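Local coordinates for nitrite oxidoreductase subunit A (Kuenenia stuttgartiensis, PDB 7B04), which belongs to the molybdopterin oxidoreductase family and binds an iron/sulfur cluster, a molybdenum atom and two MD1 molecules, at residues B[99-104]-B[791-796]; B[208-213]-B[643-648]; B[444-449]-B[821-826]; B[975-980]-B[1103-1108]. All coordinates share one frame; numbering follows the deposited sequence.

Contact 1: residues B[99-104]-B[791-796]; sequences SDLYGN and GKYGEP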
loop_
_atom_site.group_PDB
_atom_site.type_symbol
_atom_site.label_atom_id
_atom_site.label_comp_id
_atom_site.label_asym_id
_atom_site.label_seq_id
_atom_site.Cartn_x
_atom_site.Cartn_y
_atom_site.Cartn_z
ATOM N N SER B 99 7.067 26.299 7.475
ATOM C CA SER B 99 8.090 27.153 8.081
ATOM C C SER B 99 7.999 27.041 9.605
ATOM O O SER B 99 7.033 26.478 10.133
ATOM C CB SER B 99 7.938 28.595 7.594
ATOM O OG SER B 99 6.763 29.175 8.126
ATOM N N ASP B 100 8.990 27.600 10.277
ATOM C CA ASP B 100 9.064 27.579 11.753
ATOM C C ASP B 100 8.975 29.007 12.282
ATOM O O ASP B 100 8.982 29.928 11.497
ATOM C CB ASP B 100 10.323 26.857 12.206
ATOM C CG ASP B 100 11.583 27.574 11.806
ATOM O OD1 ASP B 100 12.488 26.918 11.366
ATOM O OD2 ASP B 100 11.638 28.762 11.986
ATOM N N LEU B 101 9.134 29.142 13.587
ATOM C CA LEU B 101 9.080 30.437 14.299
ATOM C C LEU B 101 10.165 31.356 13.762
ATOM O O LEU B 101 9.906 32.530 13.620
ATOM C CB LEU B 101 9.441 30.167 15.759
ATOM C CG LEU B 101 8.312 29.758 16.683
ATOM C CD1 LEU B 101 8.883 29.047 17.868
ATOM C CD2 LEU B 101 7.550 30.964 17.154
ATOM N N TYR B 102 11.351 30.819 13.526
ATOM C CA TYR B 102 12.504 31.647 13.118
ATOM C C TYR B 102 12.371 32.127 11.682
ATOM O O TYR B 102 13.175 32.948 11.280
ATOM C CB TYR B 102 13.790 30.864 13.342
ATOM C CG TYR B 102 14.036 30.544 14.785
ATOM C CD1 TYR B 102 14.618 31.461 15.627
ATOM C CD2 TYR B 102 13.645 29.338 15.312
ATOM C CE1 TYR B 102 14.832 31.168 16.957
ATOM C CE2 TYR B 102 13.853 29.027 16.639
ATOM C CZ TYR B 102 14.448 29.945 17.465
ATOM O OH TYR B 102 14.633 29.638 18.771
ATOM N N GLY B 103 11.450 31.554 10.923
ATOM C CA GLY B 103 11.263 31.949 9.520
ATOM C C GLY B 103 11.936 31.013 8.558
ATOM O O GLY B 103 11.916 31.297 7.379
ATOM N N ASN B 104 12.533 29.948 9.059
ATOM C CA ASN B 104 13.177 28.967 8.164
ATOM C C ASN B 104 12.071 28.205 7.448
ATOM O O ASN B 104 11.051 27.960 8.053
ATOM C CB ASN B 104 14.179 28.120 8.927
ATOM C CG ASN B 104 15.171 28.992 9.644
ATOM O OD1 ASN B 104 15.680 29.931 9.064
ATOM N ND2 ASN B 104 15.438 28.698 10.895
ATOM N N GLY B 791 -2.269 29.500 9.891
ATOM C CA GLY B 791 -1.397 29.827 8.749
ATOM C C GLY B 791 -0.272 30.786 9.072
ATOM O O GLY B 791 0.416 31.183 8.156
ATOM N N LYS B 792 -0.032 31.064 10.343
ATOM C CA LYS B 792 1.014 32.041 10.719
ATOM C C LYS B 792 2.367 31.600 10.164
ATOM O O LYS B 792 3.166 32.483 9.867
ATOM C CB LYS B 792 1.050 32.262 12.231
ATOM C CG LYS B 792 1.911 33.434 12.666
ATOM C CD LYS B 792 1.557 33.997 14.007
ATOM C CE LYS B 792 1.744 35.494 14.091
ATOM N NZ LYS B 792 0.801 36.138 15.037
ATOM N N TYR B 793 2.624 30.292 10.097
ATOM C CA TYR B 793 3.908 29.751 9.590
ATOM C C TYR B 793 3.667 29.061 8.252
ATOM O O TYR B 793 4.213 28.017 8.016
ATOM C CB TYR B 793 4.613 28.907 10.653
ATOM C CG TYR B 793 4.434 29.440 12.046
ATOM C CD1 TYR B 793 5.352 30.298 12.620
ATOM C CD2 TYR B 793 3.311 29.120 12.771
ATOM C CE1 TYR B 793 5.159 30.809 13.888
ATOM C CE2 TYR B 793 3.105 29.620 14.037
ATOM C CZ TYR B 793 4.035 30.460 14.600
ATOM O OH TYR B 793 3.801 30.920 15.855
ATOM N N GLY B 794 2.769 29.597 7.446
ATOM C CA GLY B 794 2.543 29.011 6.137
ATOM C C GLY B 794 1.179 28.382 5.927
ATOM O O GLY B 794 0.168 29.088 5.869
ATOM N N GLU B 795 1.141 27.057 5.794
ATOM C CA GLU B 795 -0.114 26.346 5.610
ATOM C C GLU B 795 -0.990 26.481 6.857
ATOM O O GLU B 795 -0.484 26.499 7.982
ATOM C CB GLU B 795 0.157 24.871 5.308
ATOM C CG GLU B 795 -1.046 24.065 4.826
ATOM C CD GLU B 795 -1.547 24.506 3.461
ATOM O OE1 GLU B 795 -0.743 25.048 2.673
ATOM O OE2 GLU B 795 -2.750 24.317 3.182
ATOM N N PRO B 796 -2.321 26.564 6.686
ATOM C CA PRO B 796 -3.200 26.824 7.836
ATOM C C PRO B 796 -3.314 25.670 8.822
ATOM O O PRO B 796 -4.247 25.640 9.625
ATOM C CB PRO B 796 -4.556 27.115 7.178
ATOM C CG PRO B 796 -4.218 27.599 5.824
ATOM C CD PRO B 796 -3.014 26.813 5.409
#

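Contact 2: residues B[208-213]-B[643-648]; sequences KEMVDR and PSPTKV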
loop_
_atom_site.group_PDB
_atom_site.type_symbol
_atom_site.label_atom_id
_atom_site.label_comp_id
_atom_site.label_asym_id
_atom_site.label_seq_id
_atom_site.Cartn_x
_atom_site.Cartn_y
_atom_site.Cartn_z
ATOM N N LYS B 208 4.480 -14.362 42.391
ATOM C CA LYS B 208 4.472 -13.455 43.534
ATOM C C LYS B 208 5.102 -12.114 43.183
ATOM O O LYS B 208 4.709 -11.080 43.735
ATOM C CB LYS B 208 5.233 -14.096 44.699
ATOM C CG LYS B 208 4.791 -13.701 46.102
ATOM C CD LYS B 208 6.007 -13.485 47.001
ATOM C CE LYS B 208 5.639 -12.896 48.352
ATOM N NZ LYS B 208 5.069 -11.534 48.274
ATOM N N GLU B 209 6.073 -12.115 42.267
ATOM C CA GLU B 209 6.703 -10.871 41.839
ATOM C C GLU B 209 5.713 -9.948 41.135
ATOM O O GLU B 209 5.764 -8.725 41.310
ATOM C CB GLU B 209 7.891 -11.185 40.928
ATOM C CG GLU B 209 9.031 -11.910 41.630
ATOM C CD GLU B 209 8.815 -13.412 41.712
ATOM O OE1 GLU B 209 7.806 -13.900 41.160
ATOM O OE2 GLU B 209 9.652 -14.104 42.329
ATOM N N MET B 210 4.803 -10.514 40.338
ATOM C CA MET B 210 3.796 -9.691 39.673
ATOM C C MET B 210 2.748 -9.178 40.650
ATOM O O MET B 210 2.176 -8.103 40.435
ATOM C CB MET B 210 3.126 -10.478 38.548
ATOM C CG MET B 210 4.031 -10.762 37.366
ATOM S SD MET B 210 3.177 -11.689 36.081
ATOM C CE MET B 210 2.049 -10.446 35.457
ATOM N N VAL B 211 2.486 -9.921 41.723
ATOM C CA VAL B 211 1.497 -9.483 42.700
ATOM C C VAL B 211 2.100 -8.450 43.644
ATOM O O VAL B 211 1.425 -7.503 44.059
ATOM C CB VAL B 211 0.931 -10.697 43.460
ATOM C CG1 VAL B 211 -0.092 -10.254 44.495
ATOM C CG2 VAL B 211 0.309 -11.689 42.487
ATOM N N ASP B 212 3.379 -8.617 43.998
ATOM C CA ASP B 212 4.052 -7.627 44.834
ATOM C C ASP B 212 4.248 -6.302 44.107
ATOM O O ASP B 212 4.272 -5.246 44.751
ATOM C CB ASP B 212 5.396 -8.173 45.313
ATOM C CG ASP B 212 5.239 -9.333 46.270
ATOM O OD1 ASP B 212 4.191 -9.411 46.950
ATOM O OD2 ASP B 212 6.161 -10.170 46.345
ATOM N N ARG B 213 4.388 -6.327 42.777
ATOM C CA ARG B 213 4.516 -5.078 42.030
ATOM C C ARG B 213 3.258 -4.239 42.169
ATOM O O ARG B 213 3.315 -3.004 42.103
ATOM C CB ARG B 213 4.815 -5.369 40.558
ATOM C CG ARG B 213 5.343 -4.167 39.784
ATOM C CD ARG B 213 6.793 -3.896 40.144
ATOM N NE ARG B 213 7.237 -2.550 39.791
ATOM C CZ ARG B 213 7.714 -2.209 38.598
ATOM N NH1 ARG B 213 8.104 -0.963 38.371
ATOM N NH2 ARG B 213 7.797 -3.108 37.630
ATOM N N PRO B 643 6.100 -6.653 35.455
ATOM C CA PRO B 643 4.692 -6.362 35.157
ATOM C C PRO B 643 3.751 -6.725 36.294
ATOM O O PRO B 643 4.182 -7.213 37.344
ATOM C CB PRO B 643 4.425 -7.229 33.924
ATOM C CG PRO B 643 5.290 -8.427 34.157
ATOM C CD PRO B 643 6.542 -7.914 34.835
ATOM N N SER B 644 2.464 -6.490 36.086
ATOM C CA SER B 644 1.404 -6.816 37.025
ATOM C C SER B 644 0.298 -7.544 36.278
ATOM O O SER B 644 0.198 -7.443 35.052
ATOM C CB SER B 644 0.850 -5.549 37.699
ATOM O OG SER B 644 0.182 -4.718 36.767
ATOM N N PRO B 645 -0.540 -8.304 36.987
ATOM C CA PRO B 645 -1.635 -9.015 36.315
ATOM C C PRO B 645 -2.581 -8.064 35.596
ATOM O O PRO B 645 -2.868 -6.965 36.073
ATOM C CB PRO B 645 -2.343 -9.741 37.467
ATOM C CG PRO B 645 -1.297 -9.891 38.514
ATOM C CD PRO B 645 -0.452 -8.655 38.417
ATOM N N THR B 646 -3.059 -8.495 34.429
ATOM C CA THR B 646 -4.033 -7.734 33.654
ATOM C C THR B 646 -5.418 -8.303 33.924
ATOM O O THR B 646 -5.676 -9.480 33.651
ATOM C CB THR B 646 -3.736 -7.780 32.154
ATOM O OG1 THR B 646 -2.381 -7.380 31.913
ATOM C CG2 THR B 646 -4.683 -6.864 31.391
ATOM N N LYS B 647 -6.294 -7.470 34.467
ATOM C CA LYS B 647 -7.674 -7.834 34.744
ATOM C C LYS B 647 -8.671 -6.930 34.044
ATOM O O LYS B 647 -9.782 -7.370 33.743
ATOM C CB LYS B 647 -7.940 -7.814 36.258
ATOM C CG LYS B 647 -7.220 -8.925 37.002
ATOM C CD LYS B 647 -7.765 -10.280 36.590
ATOM C CE LYS B 647 -7.128 -11.400 37.386
ATOM N NZ LYS B 647 -7.673 -12.729 36.992
ATOM N N VAL B 648 -8.304 -5.677 33.786
ATOM C CA VAL B 648 -9.090 -4.759 32.973
ATOM C C VAL B 648 -8.161 -4.160 31.928
ATOM O O VAL B 648 -6.985 -3.903 32.208
ATOM C CB VAL B 648 -9.751 -3.647 33.815
ATOM C CG1 VAL B 648 -10.700 -2.826 32.957
ATOM C CG2 VAL B 648 -10.487 -4.232 34.999
#

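Contact 3: residues B[444-449]-B[821-826]; sequences ITRDDV and FYTPTG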
loop_
_atom_site.group_PDB
_atom_site.type_symbol
_atom_site.label_atom_id
_atom_site.label_comp_id
_atom_site.label_asym_id
_atom_site.label_seq_id
_atom_site.Cartn_x
_atom_site.Cartn_y
_atom_site.Cartn_z
ATOM N N ILE B 444 40.271 9.910 32.391
ATOM C CA ILE B 444 39.407 10.775 31.540
ATOM C C ILE B 444 37.964 10.726 32.029
ATOM O O ILE B 444 37.590 9.792 32.711
ATOM C CB ILE B 444 39.520 10.380 30.057
ATOM C CG1 ILE B 444 38.684 9.150 29.711
ATOM C CG2 ILE B 444 40.970 10.187 29.668
ATOM C CD1 ILE B 444 38.964 8.606 28.338
ATOM N N THR B 445 37.189 11.731 31.654
ATOM C CA THR B 445 35.798 11.849 32.127
ATOM C C THR B 445 34.829 11.649 30.966
ATOM O O THR B 445 35.275 11.526 29.848
ATOM C CB THR B 445 35.640 13.137 32.938
ATOM O OG1 THR B 445 34.808 12.837 34.050
ATOM C CG2 THR B 445 35.034 14.282 32.169
ATOM N N ARG B 446 33.546 11.541 31.285
ATOM C CA ARG B 446 32.463 11.359 30.293
ATOM C C ARG B 446 32.434 12.556 29.357
ATOM O O ARG B 446 32.243 12.369 28.174
ATOM C CB ARG B 446 31.143 11.456 31.047
ATOM C CG ARG B 446 30.013 10.628 30.471
ATOM C CD ARG B 446 28.844 10.845 31.387
ATOM N NE ARG B 446 27.718 11.303 30.616
ATOM C CZ ARG B 446 27.201 10.646 29.598
ATOM N NH1 ARG B 446 27.882 9.684 29.011
ATOM N NH2 ARG B 446 25.992 10.945 29.179
ATOM N N ASP B 447 32.585 13.745 29.926
ATOM C CA ASP B 447 32.596 15.034 29.201
ATOM C C ASP B 447 33.859 15.175 28.371
ATOM O O ASP B 447 33.812 15.889 27.408
ATOM C CB ASP B 447 32.444 16.202 30.160
ATOM C CG ASP B 447 31.077 16.237 30.786
ATOM O OD1 ASP B 447 30.224 15.487 30.346
ATOM O OD2 ASP B 447 30.896 17.013 31.707
ATOM N N ASP B 448 34.945 14.487 28.710
ATOM C CA ASP B 448 36.226 14.619 27.964
ATOM C C ASP B 448 36.142 13.772 26.702
ATOM O O ASP B 448 36.735 12.709 26.649
ATOM C CB ASP B 448 37.411 14.116 28.777
ATOM C CG ASP B 448 37.674 14.942 30.010
ATOM O OD1 ASP B 448 36.976 15.927 30.209
ATOM O OD2 ASP B 448 38.586 14.594 30.738
ATOM N N VAL B 449 35.448 14.306 25.715
ATOM C CA VAL B 449 35.184 13.595 24.450
ATOM C C VAL B 449 35.384 14.600 23.336
ATOM O O VAL B 449 35.237 15.781 23.549
ATOM C CB VAL B 449 33.753 13.044 24.433
ATOM C CG1 VAL B 449 32.751 14.135 24.141
ATOM C CG2 VAL B 449 33.610 11.906 23.449
ATOM N N PHE B 821 27.914 11.642 24.314
ATOM C CA PHE B 821 26.746 10.827 24.022
ATOM C C PHE B 821 26.053 10.433 25.326
ATOM O O PHE B 821 26.463 10.826 26.420
ATOM C CB PHE B 821 27.146 9.588 23.220
ATOM C CG PHE B 821 27.706 9.897 21.859
ATOM C CD1 PHE B 821 26.864 10.130 20.784
ATOM C CD2 PHE B 821 29.075 9.948 21.653
ATOM C CE1 PHE B 821 27.377 10.411 19.531
ATOM C CE2 PHE B 821 29.594 10.229 20.403
ATOM C CZ PHE B 821 28.744 10.461 19.340
ATOM N N TYR B 822 24.985 9.645 25.215
ATOM C CA TYR B 822 24.174 9.267 26.373
ATOM C C TYR B 822 24.487 7.854 26.850
ATOM O O TYR B 822 23.595 7.104 27.254
ATOM C CB TYR B 822 22.691 9.411 26.044
ATOM C CG TYR B 822 22.307 10.788 25.547
ATOM C CD1 TYR B 822 22.117 11.841 26.433
ATOM C CD2 TYR B 822 22.143 11.037 24.190
ATOM C CE1 TYR B 822 21.770 13.101 25.983
ATOM C CE2 TYR B 822 21.796 12.295 23.730
ATOM C CZ TYR B 822 21.612 13.322 24.630
ATOM O OH TYR B 822 21.267 14.577 24.179
ATOM N N THR B 823 25.755 7.478 26.813
ATOM C CA THR B 823 26.272 6.211 27.307
ATOM C C THR B 823 26.924 6.397 28.666
ATOM O O THR B 823 27.095 7.522 29.142
ATOM C CB THR B 823 27.284 5.638 26.311
ATOM O OG1 THR B 823 28.289 6.620 26.030
ATOM C CG2 THR B 823 26.591 5.249 25.032
ATOM N N PRO B 824 27.276 5.303 29.349
ATOM C CA PRO B 824 28.130 5.448 30.539
ATOM C C PRO B 824 29.455 6.138 30.253
ATOM O O PRO B 824 29.962 6.863 31.118
ATOM C CB PRO B 824 28.333 3.998 30.996
ATOM C CG PRO B 824 27.099 3.304 30.550
ATOM C CD PRO B 824 26.723 3.940 29.238
ATOM N N THR B 825 30.028 5.949 29.065
ATOM C CA THR B 825 31.290 6.590 28.712
ATOM C C THR B 825 31.123 7.916 27.984
ATOM O O THR B 825 32.119 8.615 27.776
ATOM C CB THR B 825 32.142 5.659 27.837
ATOM O OG1 THR B 825 31.479 5.428 26.588
ATOM C CG2 THR B 825 32.390 4.330 28.540
ATOM N N GLY B 826 29.906 8.287 27.601
ATOM C CA GLY B 826 29.750 9.462 26.766
ATOM C C GLY B 826 30.265 9.273 25.362
ATOM O O GLY B 826 30.516 10.259 24.661
#

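Contact 4: residues B[975-980]-B[1103-1108]; sequences VYVDAN and VKITKA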
loop_
_atom_site.group_PDB
_atom_site.type_symbol
_atom_site.label_atom_id
_atom_site.label_comp_id
_atom_site.label_asym_id
_atom_site.label_seq_id
_atom_site.Cartn_x
_atom_site.Cartn_y
_atom_site.Cartn_z
ATOM N N VAL B 975 -2.486 -23.867 1.209
ATOM C CA VAL B 975 -1.454 -24.555 1.978
ATOM C C VAL B 975 -1.667 -24.294 3.469
ATOM O O VAL B 975 -2.075 -23.197 3.875
ATOM C CB VAL B 975 -0.040 -24.123 1.525
ATOM C CG1 VAL B 975 0.224 -24.564 0.078
ATOM C CG2 VAL B 975 0.119 -22.615 1.634
ATOM N N TYR B 976 -1.289 -25.246 4.283
ATOM C CA TYR B 976 -1.379 -25.010 5.731
ATOM C C TYR B 976 -0.020 -24.484 6.173
ATOM O O TYR B 976 0.957 -24.889 5.594
ATOM C CB TYR B 976 -1.728 -26.322 6.415
ATOM C CG TYR B 976 -3.171 -26.739 6.334
ATOM C CD1 TYR B 976 -4.147 -26.076 7.043
ATOM C CD2 TYR B 976 -3.551 -27.834 5.592
ATOM C CE1 TYR B 976 -5.465 -26.475 6.990
ATOM C CE2 TYR B 976 -4.863 -28.252 5.535
ATOM C CZ TYR B 976 -5.825 -27.570 6.239
ATOM O OH TYR B 976 -7.120 -27.975 6.188
ATOM N N VAL B 977 0.011 -23.508 7.076
ATOM C CA VAL B 977 1.304 -23.023 7.628
ATOM C C VAL B 977 1.303 -23.460 9.079
ATOM O O VAL B 977 0.631 -22.828 9.869
ATOM C CB VAL B 977 1.437 -21.500 7.538
ATOM C CG1 VAL B 977 2.679 -21.086 6.775
ATOM C CG2 VAL B 977 0.193 -20.878 6.946
ATOM N N ASP B 978 2.123 -24.442 9.409
ATOM C CA ASP B 978 2.099 -25.013 10.768
ATOM C C ASP B 978 3.446 -24.756 11.427
ATOM O O ASP B 978 4.452 -24.798 10.746
ATOM C CB ASP B 978 1.700 -26.484 10.712
ATOM C CG ASP B 978 0.234 -26.702 10.408
ATOM O OD1 ASP B 978 -0.062 -27.411 9.454
ATOM O OD2 ASP B 978 -0.591 -26.171 11.129
ATOM N N ALA B 979 3.424 -24.434 12.710
ATOM C CA ALA B 979 4.641 -24.178 13.466
ATOM C C ALA B 979 4.675 -25.185 14.612
ATOM O O ALA B 979 3.830 -26.087 14.681
ATOM C CB ALA B 979 4.704 -22.733 13.968
ATOM N N ASN B 980 5.653 -24.962 15.485
ATOM C CA ASN B 980 5.955 -25.949 16.539
ATOM C C ASN B 980 4.630 -26.305 17.166
ATOM O O ASN B 980 3.965 -25.425 17.638
ATOM C CB ASN B 980 6.951 -25.404 17.558
ATOM C CG ASN B 980 7.296 -26.384 18.651
ATOM O OD1 ASN B 980 6.972 -27.552 18.557
ATOM N ND2 ASN B 980 7.945 -25.919 19.694
ATOM N N VAL B 1103 8.624 -22.584 10.061
ATOM C CA VAL B 1103 7.279 -23.121 9.722
ATOM C C VAL B 1103 7.391 -24.379 8.873
ATOM O O VAL B 1103 8.400 -24.568 8.261
ATOM C CB VAL B 1103 6.534 -22.017 8.947
ATOM C CG1 VAL B 1103 5.046 -22.217 8.885
ATOM C CG2 VAL B 1103 6.805 -20.666 9.545
ATOM N N LYS B 1104 6.338 -25.188 8.899
ATOM C CA LYS B 1104 6.151 -26.386 8.055
ATOM C C LYS B 1104 5.031 -26.057 7.065
ATOM O O LYS B 1104 4.046 -25.479 7.476
ATOM C CB LYS B 1104 5.716 -27.581 8.894
ATOM C CG LYS B 1104 5.818 -28.911 8.183
ATOM C CD LYS B 1104 5.627 -30.101 9.074
ATOM C CE LYS B 1104 4.201 -30.264 9.538
ATOM N NZ LYS B 1104 4.019 -31.523 10.292
ATOM N N ILE B 1105 5.232 -26.365 5.791
ATOM C CA ILE B 1105 4.219 -26.098 4.738
ATOM C C ILE B 1105 3.776 -27.431 4.160
ATOM O O ILE B 1105 4.617 -28.250 3.871
ATOM C CB ILE B 1105 4.819 -25.220 3.633
ATOM C CG1 ILE B 1105 5.820 -24.219 4.191
ATOM C CG2 ILE B 1105 3.732 -24.505 2.872
ATOM C CD1 ILE B 1105 5.172 -22.963 4.646
ATOM N N THR B 1106 2.479 -27.626 4.060
ATOM C CA THR B 1106 1.877 -28.807 3.456
ATOM C C THR B 1106 0.674 -28.364 2.639
ATOM O O THR B 1106 -0.049 -27.443 3.033
ATOM C CB THR B 1106 1.450 -29.877 4.481
ATOM O OG1 THR B 1106 0.126 -29.599 4.949
ATOM C CG2 THR B 1106 2.417 -29.966 5.660
ATOM N N LYS B 1107 0.471 -29.026 1.503
ATOM C CA LYS B 1107 -0.647 -28.708 0.624
ATOM C C LYS B 1107 -1.985 -28.961 1.310
ATOM O O LYS B 1107 -2.152 -29.931 2.056
ATOM C CB LYS B 1107 -0.554 -29.539 -0.655
ATOM C CG LYS B 1107 -1.734 -29.368 -1.601
ATOM C CD LYS B 1107 -1.638 -30.313 -2.788
ATOM C CE LYS B 1107 -2.870 -30.214 -3.675
ATOM N NZ LYS B 1107 -2.819 -31.173 -4.815
ATOM N N ALA B 1108 -2.939 -28.066 1.059
ATOM C CA ALA B 1108 -4.265 -28.110 1.659
ATOM C C ALA B 1108 -5.367 -28.404 0.653
ATOM O O ALA B 1108 -6.173 -29.317 0.868
ATOM C CB ALA B 1108 -4.553 -26.784 2.371
#

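Contact 1: residues B[99-104]-B[791-796]
Tyr793 carries most of this meeting of two loops, reaching with its backbone to Ser99 and with its ring to Asp100 and Leu101. The hydroxyl OG of Ser99 gives a weak hydrogen bond to the carbonyl O of Tyr793 at 2.8 Å. Ser99 OG stands between its own backbone N and carbonyl carbon (chi1 70°), where it also lies 3.3 Å from Tyr793 CB.

Van der Waals packing adds to this. Leu101 and Tyr793 run side by side and point the same way, with Leu101 CD2 4.1 Å from ring atom CE1 of Tyr793 and 4.0 Å from its OH. Nearer the backbone, Tyr793 CD1 passes 3.8 Å from Asp100 O.

Both loops are tightly turned: type I turns run from Asp100 to Gly103 and from Gly791 to Gly794, and Asp100 OD2 takes the N-H of Asn104 from above the carboxylate plane.

Tyr783 meets the Tyr793 ring edge-to-face, while Tyr102 OH is hydrogen-bonded to His406 of subunit B. The contact joins the loop after strand 85-91 to the one between helix 785-788, closed by a Schellman motif at Gly791, and strand 798-800.

Contact 2: residues B[208-213]-B[643-648]
Met210 lies against the chain from Pro643 to Pro645, and every direct touch here is packing or a weak C-H contact. The methyl CE of Met210 lies 3.5 Å from Ser644 C and also meets the ring of Pro643 at CG, 4.0 Å away; the two side chains cross obliquely. The methionine chain is extended at chi2 and bent at chi3 (71°), which places CE beside the peptide between Ser644 and Pro645. On the backbone side, Met210 CA directs its hydrogen at Pro643 O over 3.4 Å, with an angle of 142° at the hydrogen. Pro645 packs against the same turn of helix, its CD 3.4 Å from Met210 O and 4.0 Å from Met210 CB.

Arg213, one turn on, adds its aliphatic part: CB is 3.8 Å from Pro643 O, and Pro643 N lies at the guanidinium edge.

A second shell fixes the loop. Lys223 NZ bonds Ser644 O and Thr646 OG1, Ser644 OG is bonded to Arg220 O, and Glu621 OE1 takes the N-H of Thr646. Within the helix, Lys208 NZ forms a salt bridge with Asp212 OD2 at 2.6 Å, meeting the syn lone pair of that oxygen.

Helix 208-213 is thereby packed beside the loop that leads into strand 648-652 of the mixed sheet. Val211, pointing away from the loop, is covered by helix 195-204, and Arg213 and Ser644 both touch Arg265 on strand 265-266.

Contact 3: residues B[444-449]-B[821-826]
Arg446 stretches toward the loop 821-826 with CD anti along its chain (chi2 178°), then bends at chi3 (125°), which sets NE off the extended line; the guanidinium finishes among the backbone atoms of residues 821 to 826. There NH2 gives a weak hydrogen bond to Phe821 O, 2.8 Å long but strongly bent, with an N-H...O angle of 117°. Tyr822 CA lies at the guanidinium edge, in its plane, 3.7 Å from NH2. The modelled approach of NH1 to Thr823 O is too close to be trusted, so the local position of both groups is doubtful at this resolution.

Farther back, the aliphatic part of Arg446 rests on the loop, with CG 3.8 Å from Pro824 O. Arg446 CA is 3.7 Å from Thr825 O, and the nearest CA pair is that of Arg446 and Gly826, 4.8 Å apart. Val449 adds a further van der Waals touch, its methyl CG2 lying 3.7 Å from the carbonyl Gly826 O.

The loop holds its own shape: Phe821 N bonds Gly826 O, and Thr823 OG1 is bonded to Arg827 O and Thr825 OG1 to Gln829. On the other side, Asp448 is the centre of an inverse gamma turn and forms a salt bridge with Lys456.

Tyr822 packs on Ser409 of subunit B. This buried contact places the turn between strand 440-444 and helix 452-455 against the loop joining helices 812-816 and 835-840, and helix 413-416 also touches Arg446.

Contact 4: residues B[975-980]-B[1103-1108]
Val975 to Asp978 pair antiparallel with Lys1104 to Lys1107, the short strand axes 4.4 Å apart at closest and 152° between directions. Asp978 and Lys1104 form a hydrogen-bonded pair with two nearly straight links: Asp978 N to Lys1104 O, and Lys1104 N to Asp978 O at 2.7 Å. Tyr976 and Thr1106 form the other such pair, lopsided, since Tyr976 N reaches Thr1106 O at 2.8 Å whereas the return bond from Thr1106 N to Tyr976 O is weak.

Apolar packing lies on the face of Val977 and Ile1105. Val977 CG1 sits 3.4 Å from Val1103 CG1 and 3.8 Å from Ile1105 CD1, and Val975 CB meets Ile1105 CG2. Ile957 of strand 956-959 touches Val975, Val977 and Ile1105 alike.

On the face of Tyr976 and Asp978, the CB of Ala1108 lies 3.5 Å from ring atom CE2 of Tyr976, and Thr1106 OG1 comes to the ring edge. Arg1000 joins this face, making a cation-pi contact with Tyr976 and a salt bridge with Asp978 OD1.

The pair belongs to a six-stranded mixed sheet whose first and last strands also meet, as expected of the C-terminal, dinucleotide-binding beta-barrel domain of molybdopterin oxidoreductases; the side chain of Val1103 is about 10 Å from a bound MD1.

Along the chain contact 2 is nested inside the loop closed by contact 1, contact 3 crosses both, and contact 4 opens after all have closed. Segments hundreds of residues apart are thus brought together in the first three, while contact 4 lies wholly in the C-terminal part. None touch: nearest atoms of contacts 1 and 3 are about 17 Å apart, those of contacts 2 and 4 about 22 Å. Contact 4, 55 Å centre to centre from contact 1, lies across the chain's centre from contacts 1 and 3. Contact 2 leads into the seven-stranded mixed sheet, whereas contact 4 lies within the six-stranded one, and residues of contacts 1 and 3 both reach subunit B.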